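N-terminal acetyltransferase B complex subunit MDM20 (Candida albicans, PDB 5K04) serves as the non-catalytic, TPR-like auxiliary subunit of the NatB N-terminal acetyltransferase complex, probably forming the helical scaffold that holds the catalytic subunit NAT3. Local coordinates at residues 197-201 with 222-228; 232-237 with 253-258; 281-285 with 314-318. All coordinates share one frame; numbering follows the deposited sequence.

Contact 1: residues 197-201 with 222-228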
loop_
_atom_site.group_PDB
_atom_site.type_symbol
_atom_site.label_atom_id
_atom_site.label_comp_id
_atom_site.label_asym_id
_atom_site.label_seq_id
_atom_site.Cartn_x
_atom_site.Cartn_y
_atom_site.Cartn_z
ATOM N N SER A 197 13.256 2.391 -29.526
ATOM C CA SER A 197 14.503 1.874 -28.981
ATOM C C SER A 197 15.696 2.316 -29.827
ATOM O O SER A 197 16.763 2.641 -29.289
ATOM C CB SER A 197 14.419 0.343 -28.897
ATOM O OG SER A 197 15.279 -0.183 -27.903
ATOM N N LYS A 198 15.527 2.341 -31.161
ATOM C CA LYS A 198 16.596 2.801 -32.046
ATOM C C LYS A 198 16.907 4.269 -31.807
ATOM O O LYS A 198 18.079 4.667 -31.752
ATOM C CB LYS A 198 16.212 2.590 -33.514
ATOM C CG LYS A 198 16.139 1.147 -33.951
ATOM C CD LYS A 198 17.510 0.484 -33.921
ATOM C CE LYS A 198 18.276 0.698 -35.219
ATOM N NZ LYS A 198 19.479 -0.200 -35.312
ATOM N N GLU A 199 15.864 5.091 -31.672
ATOM C CA GLU A 199 16.071 6.518 -31.464
ATOM C C GLU A 199 16.668 6.788 -30.087
ATOM O O GLU A 199 17.548 7.643 -29.944
ATOM C CB GLU A 199 14.745 7.259 -31.652
ATOM C CG GLU A 199 14.189 7.227 -33.070
ATOM C CD GLU A 199 12.739 7.719 -33.141
ATOM O OE1 GLU A 199 11.925 7.325 -32.275
ATOM O OE2 GLU A 199 12.422 8.504 -34.063
ATOM N N ILE A 200 16.214 6.050 -29.071
ATOM C CA ILE A 200 16.739 6.208 -27.714
ATOM C C ILE A 200 18.258 6.019 -27.696
ATOM O O ILE A 200 18.994 6.823 -27.110
ATOM C CB ILE A 200 16.032 5.231 -26.754
ATOM C CG1 ILE A 200 14.580 5.666 -26.500
ATOM C CG2 ILE A 200 16.795 5.105 -25.450
ATOM C CD1 ILE A 200 13.811 4.722 -25.592
ATOM N N GLU A 201 18.754 4.944 -28.320
ATOM C CA GLU A 201 20.201 4.718 -28.347
ATOM C C GLU A 201 20.920 5.864 -29.040
ATOM O O GLU A 201 21.942 6.363 -28.553
ATOM C CB GLU A 201 20.550 3.403 -29.053
ATOM C CG GLU A 201 22.070 3.179 -29.071
ATOM C CD GLU A 201 22.510 1.873 -29.737
ATOM O OE1 GLU A 201 21.645 1.148 -30.290
ATOM O OE2 GLU A 201 23.735 1.588 -29.710
ATOM N N ALA A 222 17.886 -0.250 -24.355
ATOM C CA ALA A 222 17.740 0.085 -25.765
ATOM C C ALA A 222 18.775 -0.645 -26.614
ATOM O O ALA A 222 18.420 -1.320 -27.593
ATOM C CB ALA A 222 17.842 1.600 -25.942
ATOM N N MET A 223 20.060 -0.545 -26.235
ATOM C CA MET A 223 21.121 -1.241 -26.967
ATOM C C MET A 223 20.842 -2.727 -27.078
ATOM O O MET A 223 21.060 -3.338 -28.132
ATOM C CB MET A 223 22.458 -1.045 -26.272
ATOM C CG MET A 223 23.006 0.355 -26.339
ATOM S SD MET A 223 23.989 0.575 -24.889
ATOM C CE MET A 223 25.299 1.126 -25.812
ATOM N N LYS A 224 20.376 -3.334 -25.991
ATOM C CA LYS A 224 20.061 -4.752 -26.037
ATOM C C LYS A 224 18.954 -5.022 -27.044
ATOM O O LYS A 224 19.068 -5.929 -27.874
ATOM C CB LYS A 224 19.668 -5.239 -24.643
ATOM C CG LYS A 224 19.479 -6.739 -24.529
ATOM C CD LYS A 224 18.701 -7.047 -23.264
ATOM C CE LYS A 224 18.451 -8.534 -23.090
ATOM N NZ LYS A 224 17.613 -8.729 -21.871
ATOM N N GLU A 225 17.884 -4.219 -27.000
ATOM C CA GLU A 225 16.770 -4.387 -27.930
ATOM C C GLU A 225 17.193 -4.133 -29.376
ATOM O O GLU A 225 16.684 -4.780 -30.296
ATOM C CB GLU A 225 15.613 -3.459 -27.540
ATOM C CG GLU A 225 14.517 -4.160 -26.722
ATOM C CD GLU A 225 13.673 -3.197 -25.887
ATOM O OE1 GLU A 225 13.251 -2.147 -26.423
ATOM O OE2 GLU A 225 13.443 -3.495 -24.691
ATOM N N ASN A 226 18.114 -3.194 -29.598
ATOM C CA ASN A 226 18.615 -2.937 -30.944
ATOM C C ASN A 226 19.687 -3.932 -31.384
ATOM O O ASN A 226 20.153 -3.850 -32.528
ATOM C CB ASN A 226 19.184 -1.518 -31.040
ATOM C CG ASN A 226 18.200 -0.447 -30.585
ATOM O OD1 ASN A 226 16.974 -0.643 -30.614
ATOM N ND2 ASN A 226 18.745 0.711 -30.158
ATOM N N ALA A 227 20.080 -4.867 -30.515
ATOM C CA ALA A 227 21.180 -5.801 -30.784
ATOM C C ALA A 227 22.488 -5.053 -31.013
ATOM O O ALA A 227 23.316 -5.457 -31.837
ATOM C CB ALA A 227 20.867 -6.731 -31.965
ATOM N N SER A 228 22.659 -3.939 -30.297
ATOM C CA SER A 228 23.885 -3.134 -30.352
ATOM C C SER A 228 24.891 -3.682 -29.336
ATOM O O SER A 228 25.233 -3.057 -28.327
ATOM C CB SER A 228 23.561 -1.667 -30.098
ATOM O OG SER A 228 22.540 -1.227 -30.968
#
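The amide nitrogen of N226 spends both of its N-H groups on helix 197-204. One goes to the main-chain oxygen of S197 (ND2 to O 2.9 Å), the other to OE1 of E201, and both partners lie in the amide plane, with N-H...O angles of 169° and 175°. An asparagine suits this place because its two N-H groups diverge from one atom. S197 O also accepts the helical bond from E201 N, and the two donors reach it from opposite faces of the carbonyl. E201 stretches out fully, CG anti to its backbone N (chi1 -180°), and its carboxylate is nearly coplanar with the amide. E201 OE1 takes N226 on the anti lone pair and the hydroxyl of S228 on the syn one, a short bond of 2.6 Å from OG. S197 OG lies 3.2 Å from E225 OE1 and may donate to it, though another acceptor is within reach. Beside the polar cluster, the small A222 lets the helices come close, its CB 3.7 Å from I200 CG2. N226 and S228 bracket A227, whose positive phi belongs to a Schellman motif ending helix 213-225; this helix C-terminus docked on the preceding helix 197-204 is consistent with an all-helical, TPR-like solenoid.

Contact 2: residues 232-237 with 253-258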
loop_
_atom_site.group_PDB
_atom_site.type_symbol
_atom_site.label_atom_id
_atom_site.label_comp_id
_atom_site.label_asym_id
_atom_site.label_seq_id
_atom_site.Cartn_x
_atom_site.Cartn_y
_atom_site.Cartn_z
ATOM N N LEU A 232 27.098 -2.108 -26.199
ATOM C CA LEU A 232 26.652 -2.420 -24.850
ATOM C C LEU A 232 27.739 -3.110 -24.049
ATOM O O LEU A 232 27.850 -2.886 -22.841
ATOM C CB LEU A 232 25.419 -3.303 -24.921
ATOM C CG LEU A 232 24.892 -3.913 -23.638
ATOM C CD1 LEU A 232 24.349 -2.835 -22.704
ATOM C CD2 LEU A 232 23.826 -4.926 -23.996
ATOM N N HIS A 233 28.531 -3.958 -24.712
ATOM C CA HIS A 233 29.635 -4.636 -24.053
ATOM C C HIS A 233 30.678 -3.626 -23.612
ATOM O O HIS A 233 31.154 -3.657 -22.469
ATOM C CB HIS A 233 30.255 -5.672 -24.994
ATOM C CG HIS A 233 31.249 -6.569 -24.321
ATOM N ND1 HIS A 233 30.900 -7.438 -23.306
ATOM C CD2 HIS A 233 32.583 -6.713 -24.500
ATOM C CE1 HIS A 233 31.976 -8.085 -22.899
ATOM N NE2 HIS A 233 33.011 -7.662 -23.605
ATOM N N ALA A 234 31.010 -2.697 -24.508
ATOM C CA ALA A 234 31.876 -1.578 -24.162
ATOM C C ALA A 234 31.286 -0.756 -23.025
ATOM O O ALA A 234 31.986 -0.416 -22.064
ATOM C CB ALA A 234 32.114 -0.705 -25.399
ATOM N N TYR A 235 29.995 -0.431 -23.107
ATOM C CA TYR A 235 29.394 0.432 -22.090
ATOM C C TYR A 235 29.353 -0.269 -20.731
ATOM O O TYR A 235 29.837 0.275 -19.730
ATOM C CB TYR A 235 27.996 0.884 -22.537
ATOM C CG TYR A 235 27.342 1.920 -21.626
ATOM C CD1 TYR A 235 27.774 3.246 -21.618
ATOM C CD2 TYR A 235 26.279 1.578 -20.788
ATOM C CE1 TYR A 235 27.179 4.207 -20.775
ATOM C CE2 TYR A 235 25.673 2.536 -19.949
ATOM C CZ TYR A 235 26.141 3.841 -19.947
ATOM O OH TYR A 235 25.569 4.781 -19.132
ATOM N N THR A 236 28.817 -1.496 -20.684
ATOM C CA THR A 236 28.744 -2.224 -19.419
ATOM C C THR A 236 30.131 -2.455 -18.825
ATOM O O THR A 236 30.329 -2.282 -17.616
ATOM C CB THR A 236 28.006 -3.555 -19.603
ATOM O OG1 THR A 236 28.647 -4.358 -20.604
ATOM C CG2 THR A 236 26.562 -3.310 -20.001
ATOM N N GLU A 237 31.104 -2.831 -19.662
ATOM C CA GLU A 237 32.468 -3.024 -19.173
ATOM C C GLU A 237 32.997 -1.764 -18.489
ATOM O O GLU A 237 33.646 -1.845 -17.438
ATOM C CB GLU A 237 33.392 -3.450 -20.324
ATOM C CG GLU A 237 34.840 -3.678 -19.920
ATOM C CD GLU A 237 35.582 -4.643 -20.834
ATOM O OE1 GLU A 237 36.715 -4.322 -21.231
ATOM O OE2 GLU A 237 35.040 -5.723 -21.141
ATOM N N LEU A 253 24.186 -8.435 -18.838
ATOM C CA LEU A 253 24.281 -7.803 -20.151
ATOM C C LEU A 253 25.709 -7.852 -20.685
ATOM O O LEU A 253 25.918 -8.032 -21.890
ATOM C CB LEU A 253 23.780 -6.360 -20.068
ATOM C CG LEU A 253 22.284 -6.146 -19.774
ATOM C CD1 LEU A 253 21.936 -4.665 -19.853
ATOM C CD2 LEU A 253 21.374 -6.912 -20.708
ATOM N N TRP A 254 26.702 -7.753 -19.794
ATOM C CA TRP A 254 28.099 -7.760 -20.221
ATOM C C TRP A 254 28.519 -9.111 -20.792
ATOM O O TRP A 254 29.262 -9.160 -21.780
ATOM C CB TRP A 254 29.005 -7.372 -19.055
ATOM C CG TRP A 254 30.465 -7.370 -19.388
ATOM C CD1 TRP A 254 31.161 -6.400 -20.068
ATOM C CD2 TRP A 254 31.423 -8.373 -19.030
ATOM N NE1 TRP A 254 32.491 -6.756 -20.171
ATOM C CE2 TRP A 254 32.672 -7.961 -19.541
ATOM C CE3 TRP A 254 31.342 -9.586 -18.338
ATOM C CZ2 TRP A 254 33.823 -8.711 -19.371
ATOM C CZ3 TRP A 254 32.485 -10.341 -18.186
ATOM C CH2 TRP A 254 33.712 -9.898 -18.692
ATOM N N ILE A 255 28.080 -10.220 -20.178
ATOM C CA ILE A 255 28.436 -11.532 -20.723
ATOM C C ILE A 255 27.579 -11.860 -21.935
ATOM O O ILE A 255 28.044 -12.510 -22.880
ATOM C CB ILE A 255 28.327 -12.647 -19.660
ATOM C CG1 ILE A 255 26.883 -12.826 -19.178
ATOM C CG2 ILE A 255 29.300 -12.408 -18.508
ATOM C CD1 ILE A 255 26.648 -14.077 -18.366
ATOM N N LEU A 256 26.317 -11.430 -21.918
ATOM C CA LEU A 256 25.463 -11.599 -23.083
ATOM C C LEU A 256 26.086 -10.927 -24.300
ATOM O O LEU A 256 26.387 -11.579 -25.303
ATOM C CB LEU A 256 24.068 -11.034 -22.797
ATOM C CG LEU A 256 23.134 -11.070 -24.010
ATOM C CD1 LEU A 256 22.977 -12.492 -24.512
ATOM C CD2 LEU A 256 21.793 -10.469 -23.686
ATOM N N SER A 257 26.308 -9.614 -24.208
ATOM C CA SER A 257 26.878 -8.885 -25.331
ATOM C C SER A 257 28.269 -9.403 -25.676
ATOM O O SER A 257 28.641 -9.446 -26.857
ATOM C CB SER A 257 26.898 -7.381 -25.021
ATOM O OG SER A 257 27.536 -7.106 -23.783
ATOM N N GLY A 258 29.035 -9.822 -24.669
ATOM C CA GLY A 258 30.348 -10.393 -24.938
ATOM C C GLY A 258 30.281 -11.603 -25.851
ATOM O O GLY A 258 31.036 -11.713 -26.822
#
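W254 NE1 donates to E237 OE2 at 2.9 Å, using the anti lone pair of the carboxylate and keeping within the indole plane. T236 OG1 sits at the same ring edge, beside W254 CD1.

Over its face, the five-membered ring of W254 forms an offset stack with the H233 imidazole, planes 17° apart and centroids 4.1 Å apart. The histidine lies between two partners: the CA of G258 rests over its face in a CH-pi contact, where the lack of a side chain permits so close an approach. H233 ND1 also makes weak bonds to W254 O, 2.8 Å away, and to S257 OG. The segments 232-237 and 253-258 run nearly antiparallel, at 150°, their axes approaching to 8.4 Å, as do paired helices in a TPR-like solenoid.

The main-chain oxygen of L253 is gripped by two donors from S257, its backbone N and its hydroxyl, which arrive from opposite faces of the carbonyl; S257 OG stands 2.7 Å from L253 O. This bond turns the serine back on its own helix, with OG between the backbone N and the carbonyl carbon (chi1 53°). On the facing helix T236 does likewise, its OG1 bonding at 2.8 Å to L232 O of its own helix. Small hydroxyl residues that satisfy themselves in this way fit a buried helix face, and the small S257 lets H233 lie close.

L268 of helix 265-269 touches both rings. On the other flank, L232 and L253 cross at about a right angle and meet through their CD1 methyls, 4.2 Å apart.

Contact 3: residues 281-285 with 314-318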
loop_
_atom_site.group_PDB
_atom_site.type_symbol
_atom_site.label_atom_id
_atom_site.label_comp_id
_atom_site.label_asym_id
_atom_site.label_seq_id
_atom_site.Cartn_x
_atom_site.Cartn_y
_atom_site.Cartn_z
ATOM N N LEU A 281 27.691 -15.745 -8.665
ATOM C CA LEU A 281 26.464 -16.119 -9.358
ATOM C C LEU A 281 26.626 -15.976 -10.863
ATOM O O LEU A 281 26.074 -16.774 -11.631
ATOM C CB LEU A 281 25.291 -15.264 -8.869
ATOM C CG LEU A 281 24.773 -15.563 -7.463
ATOM C CD1 LEU A 281 23.640 -14.634 -7.085
ATOM C CD2 LEU A 281 24.327 -17.009 -7.337
ATOM N N LEU A 282 27.378 -14.964 -11.299
ATOM C CA LEU A 282 27.539 -14.733 -12.732
ATOM C C LEU A 282 28.202 -15.921 -13.406
ATOM O O LEU A 282 27.866 -16.260 -14.545
ATOM C CB LEU A 282 28.359 -13.473 -12.975
ATOM C CG LEU A 282 28.409 -13.021 -14.431
ATOM C CD1 LEU A 282 27.028 -12.545 -14.869
ATOM C CD2 LEU A 282 29.449 -11.920 -14.606
ATOM N N LYS A 283 29.146 -16.568 -12.705
ATOM C CA LYS A 283 29.839 -17.733 -13.253
ATOM C C LYS A 283 28.860 -18.851 -13.578
ATOM O O LYS A 283 29.048 -19.576 -14.565
ATOM C CB LYS A 283 30.904 -18.211 -12.270
ATOM C CG LYS A 283 32.150 -17.354 -12.288
ATOM C CD LYS A 283 33.228 -17.899 -11.377
ATOM C CE LYS A 283 34.507 -17.058 -11.458
ATOM N NZ LYS A 283 35.262 -17.206 -12.750
ATOM N N ILE A 284 27.796 -18.977 -12.778
ATOM C CA ILE A 284 26.694 -19.870 -13.118
ATOM C C ILE A 284 25.992 -19.382 -14.373
ATOM O O ILE A 284 25.705 -20.160 -15.291
ATOM C CB ILE A 284 25.703 -19.978 -11.948
ATOM C CG1 ILE A 284 26.451 -20.270 -10.644
ATOM C CG2 ILE A 284 24.685 -21.064 -12.249
ATOM C CD1 ILE A 284 25.566 -20.312 -9.424
ATOM N N GLU A 285 25.684 -18.085 -14.415
ATOM C CA GLU A 285 25.030 -17.506 -15.584
ATOM C C GLU A 285 25.912 -17.625 -16.826
ATOM O O GLU A 285 25.403 -17.726 -17.948
ATOM C CB GLU A 285 24.682 -16.045 -15.301
ATOM C CG GLU A 285 23.381 -15.566 -15.949
ATOM C CD GLU A 285 22.141 -15.910 -15.150
ATOM O OE1 GLU A 285 22.187 -15.825 -13.902
ATOM O OE2 GLU A 285 21.115 -16.262 -15.777
ATOM N N ASP A 314 19.469 -17.507 -3.737
ATOM C CA ASP A 314 20.319 -17.269 -4.894
ATOM C C ASP A 314 20.432 -18.516 -5.786
ATOM O O ASP A 314 20.381 -18.414 -7.018
ATOM C CB ASP A 314 21.694 -16.798 -4.410
ATOM C CG ASP A 314 21.669 -15.380 -3.780
ATOM O OD1 ASP A 314 20.613 -14.704 -3.798
ATOM O OD2 ASP A 314 22.729 -14.940 -3.277
ATOM N N LEU A 315 20.589 -19.704 -5.193
ATOM C CA LEU A 315 20.819 -20.905 -6.000
ATOM C C LEU A 315 19.535 -21.561 -6.501
ATOM O O LEU A 315 19.489 -22.048 -7.639
ATOM C CB LEU A 315 21.634 -21.932 -5.210
ATOM C CG LEU A 315 23.099 -21.546 -5.044
ATOM C CD1 LEU A 315 23.835 -22.588 -4.213
ATOM C CD2 LEU A 315 23.791 -21.344 -6.410
ATOM N N SER A 316 18.487 -21.576 -5.674
ATOM C CA SER A 316 17.261 -22.289 -6.006
ATOM C C SER A 316 16.578 -21.733 -7.244
ATOM O O SER A 316 15.673 -22.387 -7.776
ATOM C CB SER A 316 16.299 -22.251 -4.814
ATOM O OG SER A 316 15.969 -20.913 -4.475
ATOM N N GLN A 317 16.985 -20.555 -7.712
ATOM C CA GLN A 317 16.448 -20.035 -8.961
ATOM C C GLN A 317 17.025 -20.743 -10.181
ATOM O O GLN A 317 16.477 -20.612 -11.280
ATOM C CB GLN A 317 16.718 -18.536 -9.056
ATOM C CG GLN A 317 18.142 -18.197 -9.414
ATOM C CD GLN A 317 18.376 -16.707 -9.421
ATOM O OE1 GLN A 317 18.377 -16.063 -10.478
ATOM N NE2 GLN A 317 18.565 -16.141 -8.232
ATOM N N TYR A 318 18.125 -21.471 -10.017
ATOM C CA TYR A 318 18.689 -22.291 -11.075
ATOM C C TYR A 318 18.208 -23.725 -10.917
ATOM O O TYR A 318 17.602 -24.097 -9.909
ATOM C CB TYR A 318 20.221 -22.232 -11.062
ATOM C CG TYR A 318 20.775 -20.823 -11.127
ATOM C CD1 TYR A 318 20.669 -20.070 -12.292
ATOM C CD2 TYR A 318 21.401 -20.247 -10.031
ATOM C CE1 TYR A 318 21.176 -18.787 -12.367
ATOM C CE2 TYR A 318 21.902 -18.955 -10.092
ATOM C CZ TYR A 318 21.787 -18.232 -11.268
ATOM O OH TYR A 318 22.277 -16.952 -11.350
HETATM O O HOH W 1 19.366 -14.237 -13.121
#
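Y318 points its ring across to helix 277-289 so that a methyl group meets its face and a carboxylate oxygen its edge. CG2 of I284 stands over the ring centre, 3.9 Å from the centroid and only 3° off the normal, a CH-pi contact. Q317 CG lies over the opposite face, so the phenol is held between two aliphatic groups. With CG beside its backbone N (chi1 -55°), the tyrosine brings its hydroxyl to E285, and Y318 OH donates to E285 OE1 at 2.8 Å, meeting it nearly along the C-O axis. OE1 lies in the ring plane at its edge, while the carboxylate plane is turned 54° from the ring, and the glutamate chain, bent at chi2, crosses the tyrosine at about a right angle. A tyrosine suits this place because it offers a flat apolar surface and a polar tip at once. A water adds weak bonds to E285 OE1 and Q317 OE1.

The branched side chains fill in beside the ring. I284 extends its other arm so that CD1 meets CD2 of L315 at 3.6 Å, the two residues crossing at about a right angle, and touches Y318 CE2 at 4.0 Å. L281 spreads its two methyls: CD2 faces Y318 CE2 from 4.2 Å, whereas CD1 packs on CG, the carboxyl carbon of D314, at 3.9 Å. D314 OD2 makes a salt bridge with R277 and a hydrogen bond with Y301 OH.

The turn also meets the catalytic subunit: Q317 NE2 hydrogen-bonds T49 OG1 of the NAT3 chain and Y84 of NAT3 packs on D314, whose side chain is about 12 Å from the bound coenzyme A. A beta turn from L315 to Y318 after helix 311-315, pinned to a solenoid helix, is thus part of the auxiliary subunit's interface with NAT3.

In the fold
From the N terminus the three contacts follow in series, none enclosing or crossing another. Contact 1 joins helix 197-204 to the end of helix 213-225, closing a loop of 20 residues. Helix 229-242 follows at once, and contact 2 pairs it with helix 248-260 across 15 residues. The first two touch, through M223 on L232 and K224 on L253 and L256, so the packing passes straight from one helix pair to the next. Contact 3 spans 28 residues, from helix 277-289 to the turn after helix 311-315; I255 of contact 2 packs on L282, joining it to its predecessor. Contacts 1 and 3 do not touch; contact 3 alone reaches NAT3.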